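Local coordinates for HcgC (Methanococcus maripaludis S2, PDB 5O4J), which is a SAM-dependent C-methyltransferase that methylates a pyridinol precursor, probably in the biosynthesis of the FeGP cofactor of [Fe]-hydrogenase, at residues Ile18-Val22 with Val181-Ile185; Val25-Lys29 with Ser175-Leu180; Pro203-Phe208 with Glu224-Ile230. One frame throughout, in Å; residues are numbered along the deposited sequence.

Interaction 1: Ile18-Val22 with Val181-Ile185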
loop_
_atom_site.group_PDB
_atom_site.type_symbol
_atom_site.label_atom_id
_atom_site.label_comp_id
_atom_site.label_asym_id
_atom_site.label_seq_id
_atom_site.Cartn_x
_atom_site.Cartn_y
_atom_site.Cartn_z
ATOM N N ILE A 18 17.225 -9.178 -13.092
ATOM C CA ILE A 18 16.126 -10.110 -12.865
ATOM C C ILE A 18 16.670 -11.513 -12.612
ATOM O O ILE A 18 16.212 -12.221 -11.702
ATOM C CB ILE A 18 15.144 -10.082 -14.052
ATOM C CG1 ILE A 18 14.619 -8.657 -14.294
ATOM C CG2 ILE A 18 13.946 -10.968 -13.766
ATOM C CD1 ILE A 18 14.143 -8.441 -15.699
ATOM N N LYS A 19 17.688 -11.925 -13.384
ATOM C CA LYS A 19 18.247 -13.263 -13.217
ATOM C C LYS A 19 18.851 -13.454 -11.830
ATOM O O LYS A 19 18.897 -14.581 -11.324
ATOM C CB LYS A 19 19.299 -13.547 -14.290
ATOM C CG LYS A 19 20.554 -12.681 -14.241
ATOM C CD LYS A 19 21.565 -13.176 -15.274
ATOM C CE LYS A 19 22.861 -12.382 -15.231
ATOM N NZ LYS A 19 23.840 -12.882 -16.245
ATOM N N ASP A 20 19.336 -12.373 -11.211
ATOM C CA ASP A 20 19.908 -12.460 -9.871
ATOM C C ASP A 20 18.837 -12.753 -8.831
ATOM O O ASP A 20 19.085 -13.483 -7.867
ATOM C CB ASP A 20 20.641 -11.159 -9.518
ATOM C CG ASP A 20 21.798 -10.858 -10.446
ATOM O OD1 ASP A 20 22.496 -11.797 -10.876
ATOM O OD2 ASP A 20 22.022 -9.663 -10.748
ATOM N N ILE A 21 17.655 -12.153 -8.989
ATOM C CA ILE A 21 16.537 -12.435 -8.093
ATOM C C ILE A 21 16.048 -13.858 -8.300
ATOM O O ILE A 21 15.748 -14.575 -7.339
ATOM C CB ILE A 21 15.409 -11.411 -8.315
ATOM C CG1 ILE A 21 15.963 -9.985 -8.264
ATOM C CG2 ILE A 21 14.316 -11.605 -7.278
ATOM C CD1 ILE A 21 14.937 -8.895 -8.527
ATOM N N VAL A 22 15.926 -14.280 -9.559
ATOM C CA VAL A 22 15.577 -15.671 -9.846
ATOM C C VAL A 22 16.554 -16.598 -9.138
ATOM O O VAL A 22 16.159 -17.522 -8.409
ATOM C CB VAL A 22 15.574 -15.911 -11.366
ATOM C CG1 VAL A 22 15.382 -17.406 -11.687
ATOM C CG2 VAL A 22 14.499 -15.077 -12.027
ATOM N N VAL A 181 9.478 -13.299 -7.889
ATOM C CA VAL A 181 10.353 -12.307 -8.517
ATOM C C VAL A 181 9.561 -11.050 -8.865
ATOM O O VAL A 181 9.985 -9.923 -8.577
ATOM C CB VAL A 181 11.036 -12.916 -9.754
ATOM C CG1 VAL A 181 11.722 -11.849 -10.605
ATOM C CG2 VAL A 181 12.027 -13.997 -9.334
ATOM N N VAL A 182 8.394 -11.228 -9.483
ATOM C CA VAL A 182 7.532 -10.100 -9.830
ATOM C C VAL A 182 7.185 -9.298 -8.583
ATOM O O VAL A 182 7.292 -8.070 -8.556
ATOM C CB VAL A 182 6.263 -10.613 -10.541
ATOM C CG1 VAL A 182 5.215 -9.508 -10.669
ATOM C CG2 VAL A 182 6.627 -11.173 -11.906
ATOM N N ASP A 183 6.763 -9.983 -7.530
ATOM C CA ASP A 183 6.311 -9.279 -6.337
ATOM C C ASP A 183 7.468 -8.587 -5.619
ATOM O O ASP A 183 7.300 -7.496 -5.067
ATOM C CB ASP A 183 5.591 -10.255 -5.417
ATOM C CG ASP A 183 4.246 -10.679 -5.954
ATOM O OD1 ASP A 183 3.734 -10.069 -6.923
ATOM O OD2 ASP A 183 3.681 -11.638 -5.389
ATOM N N ILE A 184 8.645 -9.219 -5.594
ATOM C CA ILE A 184 9.840 -8.575 -5.061
ATOM C C ILE A 184 10.092 -7.267 -5.789
ATOM O O ILE A 184 10.350 -6.222 -5.175
ATOM C CB ILE A 184 11.049 -9.523 -5.175
ATOM C CG1 ILE A 184 10.937 -10.645 -4.147
ATOM C CG2 ILE A 184 12.377 -8.769 -4.989
ATOM C CD1 ILE A 184 11.843 -11.832 -4.442
ATOM N N ILE A 185 10.029 -7.306 -7.116
ATOM C CA ILE A 185 10.310 -6.107 -7.889
ATOM C C ILE A 185 9.229 -5.051 -7.663
ATOM O O ILE A 185 9.536 -3.866 -7.480
ATOM C CB ILE A 185 10.487 -6.475 -9.378
ATOM C CG1 ILE A 185 11.788 -7.272 -9.547
ATOM C CG2 ILE A 185 10.514 -5.219 -10.235
ATOM C CD1 ILE A 185 11.994 -7.897 -10.922
#
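Val181 stands closest to the first turn of helix 18-37, its CA 6.2 Å from the CA of Ile21, and three side chains of that helix meet it: Ile21 CG2 lies 3.9 Å and Val22 CG2 3.8 Å from Val181 CG2, while Ile18 CG2 lies 4.0 Å from Val181 CG1. Ile21 has 82 Å² covered by the 181-185 segment. Val182 points away from helix 18-37 and packs on Ile202 of the second subunit. Asp183, on the far side of its helix, instead hydrogen-bonds Ser172 through OD2. The two segments are thus helices packed by aliphatic side chains alone, within a domain consistent with the Rossmann-like clan of the family; over these short segments the axes approach to 10.3 Å, their directions differ by 119°, and 257 Å² of surface is buried. Ile184 CD1 also reaches Ile21 CG2, at 3.8 Å, and the Ile184 side chain touches Ile250 of helix 239-251, which also contacts Ile21. One turn after Val181, Ile185 extends the same face: its CG1 reaches Ile21 CD1 at 3.7 Å and its CD1 comes to 4.3 Å from Ile18 CG1.

Interaction 2: Val25-Lys29 with Ser175-Leu180; sequences VVEKK and SGTMTL. With PJL ((3~{E})-3-[(~{E})-3-oxidanylprop-2-enoyl]iminopropanoic acid), chain H; SAH (S-adenosyl-L-homocysteine), chain E.
Residues 25-29 form a continuous turn within helix 18-37, with Lys29 N bonded to Val25 O (3.1 Å). Opposite, Ser175 (phi/psi -93/3) and Gly176 (-63/144) lead into helix 177-193, with Gly176 at the N-cap and Leu180 N bonded to Gly176 O (3.0 Å). The CA atoms come nearest at Val25 and Thr177, 6.4 Å apart. Apolar contacts lie at one end: Val25 (chi1 t) places CG1 3.9 Å from CG2 of Thr177 (chi1 m) and 4.0 Å from CD1 of Leu180 (chi1 m, chi2 t), and CG1 of Val26 (chi1 m) lies 3.7 Å from Thr177 CG2. The polar contact comes from Lys29, one turn after Val25. Its chain, m at chi1 and t thereafter, extends so that NZ donates to Ser175 O at 2.7 Å; Glu134 forms a salt bridge with the same amine. Ligand contacts gather at the helix N-terminus. Thr177 N donates to SAH OXT at 2.8 Å, and Lys29 NZ lies 2.8 Å from SAH OXT. Thr179 binds PJL O13 through N (3.0 Å) and OG1 (2.7 Å). Gly176 CA is 3.3 Å from both SAH OXT and PJL O13, and a CB there would clash with PJL. Binding of anionic groups by backbone amides is characteristic of a helix N-terminus; here Lys29, its charge shared with Glu134, probably helps hold the SAH carboxylate beside that of PJL.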
loop_
_atom_site.group_PDB
_atom_site.type_symbol
_atom_site.label_atom_id
_atom_site.label_comp_id
_atom_site.label_asym_id
_atom_site.label_seq_id
_atom_site.Cartn_x
_atom_site.Cartn_y
_atom_site.Cartn_z
ATOM N N VAL A 25 16.076 -16.875 -5.361
ATOM C CA VAL A 25 14.882 -17.636 -4.998
ATOM C C VAL A 25 15.092 -19.124 -5.251
ATOM O O VAL A 25 14.780 -19.958 -4.395
ATOM C CB VAL A 25 13.647 -17.117 -5.752
ATOM C CG1 VAL A 25 12.467 -18.067 -5.563
ATOM C CG2 VAL A 25 13.299 -15.708 -5.274
ATOM N N VAL A 26 15.603 -19.489 -6.430
ATOM C CA VAL A 26 15.750 -20.909 -6.725
ATOM C C VAL A 26 16.774 -21.535 -5.791
ATOM O O VAL A 26 16.631 -22.696 -5.396
ATOM C CB VAL A 26 16.101 -21.155 -8.211
ATOM C CG1 VAL A 26 15.066 -20.496 -9.134
ATOM C CG2 VAL A 26 17.489 -20.673 -8.551
ATOM N N GLU A 27 17.802 -20.780 -5.395
ATOM C CA GLU A 27 18.773 -21.307 -4.437
ATOM C C GLU A 27 18.122 -21.584 -3.088
ATOM O O GLU A 27 18.379 -22.624 -2.461
ATOM C CB GLU A 27 19.940 -20.327 -4.288
ATOM C CG GLU A 27 21.013 -20.785 -3.301
ATOM C CD GLU A 27 22.159 -19.792 -3.163
ATOM O OE1 GLU A 27 23.322 -20.242 -3.119
ATOM O OE2 GLU A 27 21.901 -18.570 -3.103
ATOM N N LYS A 28 17.250 -20.684 -2.627
ATOM C CA LYS A 28 16.549 -20.940 -1.370
ATOM C C LYS A 28 15.698 -22.205 -1.445
ATOM O O LYS A 28 15.670 -22.998 -0.495
ATOM C CB LYS A 28 15.685 -19.743 -0.982
ATOM C CG LYS A 28 16.485 -18.607 -0.385
ATOM C CD LYS A 28 15.679 -17.337 -0.267
ATOM C CE LYS A 28 16.495 -16.294 0.512
ATOM N NZ LYS A 28 15.785 -15.021 0.745
ATOM N N LYS A 29 15.020 -22.431 -2.568
ATOM C CA LYS A 29 14.237 -23.655 -2.718
ATOM C C LYS A 29 15.141 -24.886 -2.724
ATOM O O LYS A 29 14.841 -25.896 -2.070
ATOM C CB LYS A 29 13.398 -23.589 -4.001
ATOM C CG LYS A 29 12.331 -22.498 -3.986
ATOM C CD LYS A 29 11.423 -22.569 -5.200
ATOM C CE LYS A 29 10.314 -21.531 -5.091
ATOM N NZ LYS A 29 9.320 -21.647 -6.203
ATOM N N SER A 175 3.774 -19.444 -4.575
ATOM C CA SER A 175 5.167 -19.715 -4.255
ATOM C C SER A 175 6.028 -19.850 -5.495
ATOM O O SER A 175 7.207 -20.216 -5.376
ATOM C CB SER A 175 5.248 -21.016 -3.467
ATOM O OG SER A 175 4.672 -22.042 -4.254
ATOM N N GLY A 176 5.445 -19.649 -6.675
ATOM C CA GLY A 176 6.205 -19.821 -7.901
ATOM C C GLY A 176 7.354 -18.832 -7.970
ATOM O O GLY A 176 7.242 -17.683 -7.537
ATOM N N THR A 177 8.477 -19.289 -8.526
ATOM C CA THR A 177 9.644 -18.418 -8.654
ATOM C C THR A 177 9.292 -17.126 -9.384
ATOM O O THR A 177 9.642 -16.037 -8.928
ATOM C CB THR A 177 10.767 -19.173 -9.358
ATOM O OG1 THR A 177 11.041 -20.377 -8.622
ATOM C CG2 THR A 177 12.041 -18.349 -9.435
ATOM N N MET A 178 8.586 -17.231 -10.518
ATOM C CA MET A 178 8.201 -16.044 -11.279
ATOM C C MET A 178 7.347 -15.094 -10.442
ATOM O O MET A 178 7.595 -13.884 -10.424
ATOM C CB MET A 178 7.445 -16.458 -12.542
ATOM C CG MET A 178 6.996 -15.286 -13.429
ATOM S SD MET A 178 8.300 -14.187 -13.977
ATOM C CE MET A 178 9.421 -15.340 -14.768
ATOM N N THR A 179 6.302 -15.617 -9.788
ATOM C CA THR A 179 5.441 -14.779 -8.947
ATOM C C THR A 179 6.261 -14.022 -7.908
ATOM O O THR A 179 6.076 -12.813 -7.701
ATOM C CB THR A 179 4.382 -15.633 -8.235
ATOM O OG1 THR A 179 3.511 -16.253 -9.181
ATOM C CG2 THR A 179 3.542 -14.798 -7.264
ATOM N N LEU A 180 7.150 -14.735 -7.226
ATOM C CA LEU A 180 7.945 -14.121 -6.173
ATOM C C LEU A 180 8.861 -13.042 -6.733
ATOM O O LEU A 180 9.010 -11.975 -6.127
ATOM C CB LEU A 180 8.750 -15.187 -5.442
ATOM C CG LEU A 180 7.908 -16.185 -4.649
ATOM C CD1 LEU A 180 8.761 -17.371 -4.229
ATOM C CD2 LEU A 180 7.268 -15.504 -3.451
HETATM O O14 PJL H . 5.152 -19.610 -12.174
HETATM C C12 PJL H . 4.475 -18.935 -11.339
HETATM O O13 PJL H . 4.972 -18.183 -10.478
HETATM C C10 PJL H . 2.962 -18.976 -11.304
HETATM C C4 PJL H . 2.395 -20.332 -11.629
HETATM N N5 PJL H . 2.213 -20.705 -12.819
HETATM C C6 PJL H . 1.690 -21.902 -13.152
HETATM O O8 PJL H . 1.065 -22.048 -14.192
HETATM C C7 PJL H . 1.837 -23.087 -12.271
HETATM C C2 PJL H . 2.467 -23.011 -11.102
HETATM O O1 PJL H . 2.608 -24.032 -10.289
HETATM N N SAH E . 6.699 -24.094 -9.147
HETATM C CA SAH E . 7.654 -23.762 -10.247
HETATM C CB SAH E . 6.872 -23.392 -11.506
HETATM C CG SAH E . 6.331 -24.631 -12.215
HETATM S SD SAH E . 5.544 -24.226 -13.754
HETATM C C SAH E . 8.547 -22.611 -9.883
HETATM O O SAH E . 9.384 -22.208 -10.729
HETATM O OXT SAH E . 8.404 -22.102 -8.763
HETATM C "C5'" SAH E . 5.119 -25.830 -14.366
HETATM C "C4'" SAH E . 6.296 -26.565 -15.000
HETATM O "O4'" SAH E . 6.000 -27.967 -15.011
HETATM C "C3'" SAH E . 6.481 -26.171 -16.452
HETATM O "O3'" SAH E . 7.852 -26.319 -16.858
HETATM C "C2'" SAH E . 5.574 -27.154 -17.152
HETATM O "O2'" SAH E . 5.865 -27.345 -18.540
HETATM C "C1'" SAH E . 5.817 -28.416 -16.358
HETATM N N9 SAH E . 4.681 -29.349 -16.348
HETATM C C8 SAH E . 3.369 -29.032 -16.263
HETATM N N7 SAH E . 2.626 -30.167 -16.244
HETATM C C5 SAH E . 3.481 -31.208 -16.295
HETATM C C6 SAH E . 3.365 -32.678 -16.299
HETATM N N6 SAH E . 2.146 -33.264 -16.246
HETATM N N1 SAH E . 4.503 -33.397 -16.364
HETATM C C2 SAH E . 5.716 -32.828 -16.408
HETATM N N3 SAH E . 5.902 -31.497 -16.413
HETATM C C4 SAH E . 4.833 -30.665 -16.358
#

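Interaction 3: Pro203-Phe208 with Glu224-Ile230; sequences PNLKYF and ELNMSAI
A short antiparallel bridge, where strand 198-203 ends and strand 230-234 begins, anchors a contact between the loop after strand 198-203 and the link from helix 218-225 to strand 230-234. Pro203 and Ile230 form a non-hydrogen-bonded pair, CA atoms 4.8 Å apart, with both side chains on the same face of the sheet. Next, Asn204 N donates to Ala229 O at 2.9 Å (angle 170°). Asn204 (phi/psi -84/68), Tyr207 (-83/73) and Asn226 (-86/56) each centre an inverse gamma turn. The Asn204 side chain, chi1 m, reaches across so that ND2 donates to Ser228 O at 2.9 Å and lies 3.6 Å from Met227 CE; ND2 is also hydrogen-bonded to Thr231 OG1. Lys206, chi1 p and chi3 m, forms a salt bridge from NZ to Glu224 OE2 at 2.7 Å, a carboxylate shared with Lys220. Phe208 (chi1 m, chi2 -77°) has Leu225 CD2 over one ring face, 4.2 Å from Phe208 CD1, and Glu224 CB near its edge, 3.9 Å from Phe208 CD1. Tyr207 OH is hydrogen-bonded to Thr11 OG1 of the second subunit. Helix 177-193 packs against Pro203 and Ile230, helix 239-251 also meets Ile230, and helix 18-37 touches Phe208, Leu225 and Ala229.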
loop_
_atom_site.group_PDB
_atom_site.type_symbol
_atom_site.label_atom_id
_atom_site.label_comp_id
_atom_site.label_asym_id
_atom_site.label_seq_id
_atom_site.Cartn_x
_atom_site.Cartn_y
_atom_site.Cartn_z
ATOM N N PRO A 203 9.684 -0.810 -13.097
ATOM C CA PRO A 203 10.019 -2.236 -13.021
ATOM C C PRO A 203 10.231 -2.765 -14.428
ATOM O O PRO A 203 9.363 -2.621 -15.291
ATOM C CB PRO A 203 8.786 -2.855 -12.367
ATOM C CG PRO A 203 7.645 -1.965 -12.807
ATOM C CD PRO A 203 8.226 -0.593 -13.092
ATOM N N ASN A 204 11.399 -3.348 -14.672
ATOM C CA ASN A 204 11.724 -3.834 -16.011
ATOM C C ASN A 204 11.133 -5.226 -16.194
ATOM O O ASN A 204 11.834 -6.232 -16.331
ATOM C CB ASN A 204 13.220 -3.808 -16.229
ATOM C CG ASN A 204 13.725 -2.409 -16.377
ATOM O OD1 ASN A 204 13.177 -1.637 -17.162
ATOM N ND2 ASN A 204 14.735 -2.045 -15.590
ATOM N N LEU A 205 9.802 -5.251 -16.225
ATOM C CA LEU A 205 9.038 -6.485 -16.261
ATOM C C LEU A 205 8.326 -6.654 -17.595
ATOM O O LEU A 205 8.014 -5.687 -18.299
ATOM C CB LEU A 205 8.019 -6.525 -15.123
ATOM C CG LEU A 205 8.633 -6.634 -13.728
ATOM C CD1 LEU A 205 7.586 -6.447 -12.645
ATOM C CD2 LEU A 205 9.297 -8.001 -13.581
ATOM N N LYS A 206 8.082 -7.913 -17.923
ATOM C CA LYS A 206 7.263 -8.304 -19.062
ATOM C C LYS A 206 6.781 -9.718 -18.784
ATOM O O LYS A 206 7.108 -10.318 -17.756
ATOM C CB LYS A 206 8.042 -8.226 -20.373
ATOM C CG LYS A 206 9.228 -9.186 -20.412
ATOM C CD LYS A 206 9.832 -9.303 -21.807
ATOM C CE LYS A 206 8.945 -10.161 -22.706
ATOM N NZ LYS A 206 9.372 -10.098 -24.120
ATOM N N TYR A 207 5.985 -10.249 -19.702
ATOM C CA TYR A 207 5.428 -11.585 -19.532
ATOM C C TYR A 207 6.473 -12.609 -19.979
ATOM O O TYR A 207 6.393 -13.212 -21.053
ATOM C CB TYR A 207 4.119 -11.690 -20.299
ATOM C CG TYR A 207 3.454 -13.033 -20.218
ATOM C CD1 TYR A 207 3.196 -13.630 -18.992
ATOM C CD2 TYR A 207 3.056 -13.696 -21.363
ATOM C CE1 TYR A 207 2.576 -14.873 -18.921
ATOM C CE2 TYR A 207 2.443 -14.934 -21.300
ATOM C CZ TYR A 207 2.204 -15.511 -20.082
ATOM O OH TYR A 207 1.584 -16.733 -20.028
ATOM N N PHE A 208 7.508 -12.763 -19.135
ATOM C CA PHE A 208 8.607 -13.675 -19.446
ATOM C C PHE A 208 8.101 -15.085 -19.693
ATOM O O PHE A 208 8.678 -15.840 -20.483
ATOM C CB PHE A 208 9.614 -13.733 -18.295
ATOM C CG PHE A 208 10.168 -12.407 -17.878
ATOM C CD1 PHE A 208 11.138 -11.768 -18.625
ATOM C CD2 PHE A 208 9.744 -11.823 -16.696
ATOM C CE1 PHE A 208 11.653 -10.550 -18.216
ATOM C CE2 PHE A 208 10.249 -10.612 -16.283
ATOM C CZ PHE A 208 11.202 -9.972 -17.038
ATOM N N GLU A 224 16.272 -12.118 -21.678
ATOM C CA GLU A 224 15.374 -11.171 -21.037
ATOM C C GLU A 224 15.671 -11.044 -19.550
ATOM O O GLU A 224 15.498 -9.958 -18.982
ATOM C CB GLU A 224 13.929 -11.588 -21.286
ATOM C CG GLU A 224 13.524 -11.299 -22.716
ATOM C CD GLU A 224 12.198 -11.899 -23.106
ATOM O OE1 GLU A 224 11.664 -12.730 -22.338
ATOM O OE2 GLU A 224 11.686 -11.510 -24.182
ATOM N N LEU A 225 16.109 -12.128 -18.899
ATOM C CA LEU A 225 16.423 -12.050 -17.476
ATOM C C LEU A 225 17.707 -11.279 -17.217
ATOM O O LEU A 225 17.922 -10.813 -16.096
ATOM C CB LEU A 225 16.545 -13.453 -16.873
ATOM C CG LEU A 225 15.329 -14.383 -16.945
ATOM C CD1 LEU A 225 15.652 -15.659 -16.197
ATOM C CD2 LEU A 225 14.094 -13.720 -16.382
ATOM N N ASN A 226 18.556 -11.131 -18.231
ATOM C CA ASN A 226 19.855 -10.473 -18.090
ATOM C C ASN A 226 19.709 -8.957 -18.256
ATOM O O ASN A 226 20.326 -8.324 -19.113
ATOM C CB ASN A 226 20.830 -11.047 -19.113
ATOM C CG ASN A 226 22.265 -10.665 -18.833
ATOM O OD1 ASN A 226 22.640 -10.415 -17.690
ATOM N ND2 ASN A 226 23.080 -10.628 -19.883
ATOM N N MET A 227 18.844 -8.394 -17.425
ATOM C CA MET A 227 18.429 -7.001 -17.499
ATOM C C MET A 227 18.240 -6.497 -16.077
ATOM O O MET A 227 17.773 -7.242 -15.212
ATOM C CB MET A 227 17.124 -6.850 -18.297
ATOM C CG MET A 227 16.489 -5.467 -18.261
ATOM S SD MET A 227 17.601 -4.172 -18.843
ATOM C CE MET A 227 16.612 -2.706 -18.550
ATOM N N SER A 228 18.609 -5.237 -15.844
ATOM C CA SER A 228 18.399 -4.608 -14.549
ATOM C C SER A 228 16.949 -4.783 -14.120
ATOM O O SER A 228 16.029 -4.580 -14.912
ATOM C CB SER A 228 18.721 -3.109 -14.616
ATOM O OG SER A 228 20.095 -2.872 -14.845
ATOM N N ALA A 229 16.744 -5.129 -12.847
ATOM C CA ALA A 229 15.381 -5.292 -12.352
ATOM C C ALA A 229 14.617 -3.972 -12.379
ATOM O O ALA A 229 13.415 -3.954 -12.668
ATOM C CB ALA A 229 15.377 -5.881 -10.941
ATOM N N ILE A 230 15.283 -2.864 -12.072
ATOM C CA ILE A 230 14.616 -1.576 -11.899
ATOM C C ILE A 230 15.443 -0.469 -12.523
ATOM O O ILE A 230 16.670 -0.455 -12.414
ATOM C CB ILE A 230 14.360 -1.266 -10.411
ATOM C CG1 ILE A 230 13.371 -2.289 -9.845
ATOM C CG2 ILE A 230 13.782 0.135 -10.240
ATOM C CD1 ILE A 230 13.134 -2.198 -8.354
#

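Interactions 1 and 2 are successive parts of one packing between helices 18-37 and 177-193, their centres about 9 Å apart, joined by Val22 CG1 to Thr177 CG2 (4.1 Å) and Ile184 CD1 to Val25 CG2 (4.2 Å). Interaction 2 holds the SAH and PJL contacts; the side chain of Val22 in interaction 1 is about 8 Å from SAH. Interaction 3 adjoins the other end: Ile18 N lies 2.9 Å from Met227 O and Lys19 N 2.9 Å from Leu225 O, probable hydrogen bonds to the start of helix 18-37. It meets interaction 2 through Met178 CE and Phe208 CB (3.9 Å), with the Phe208 side chain about 10 Å from PJL.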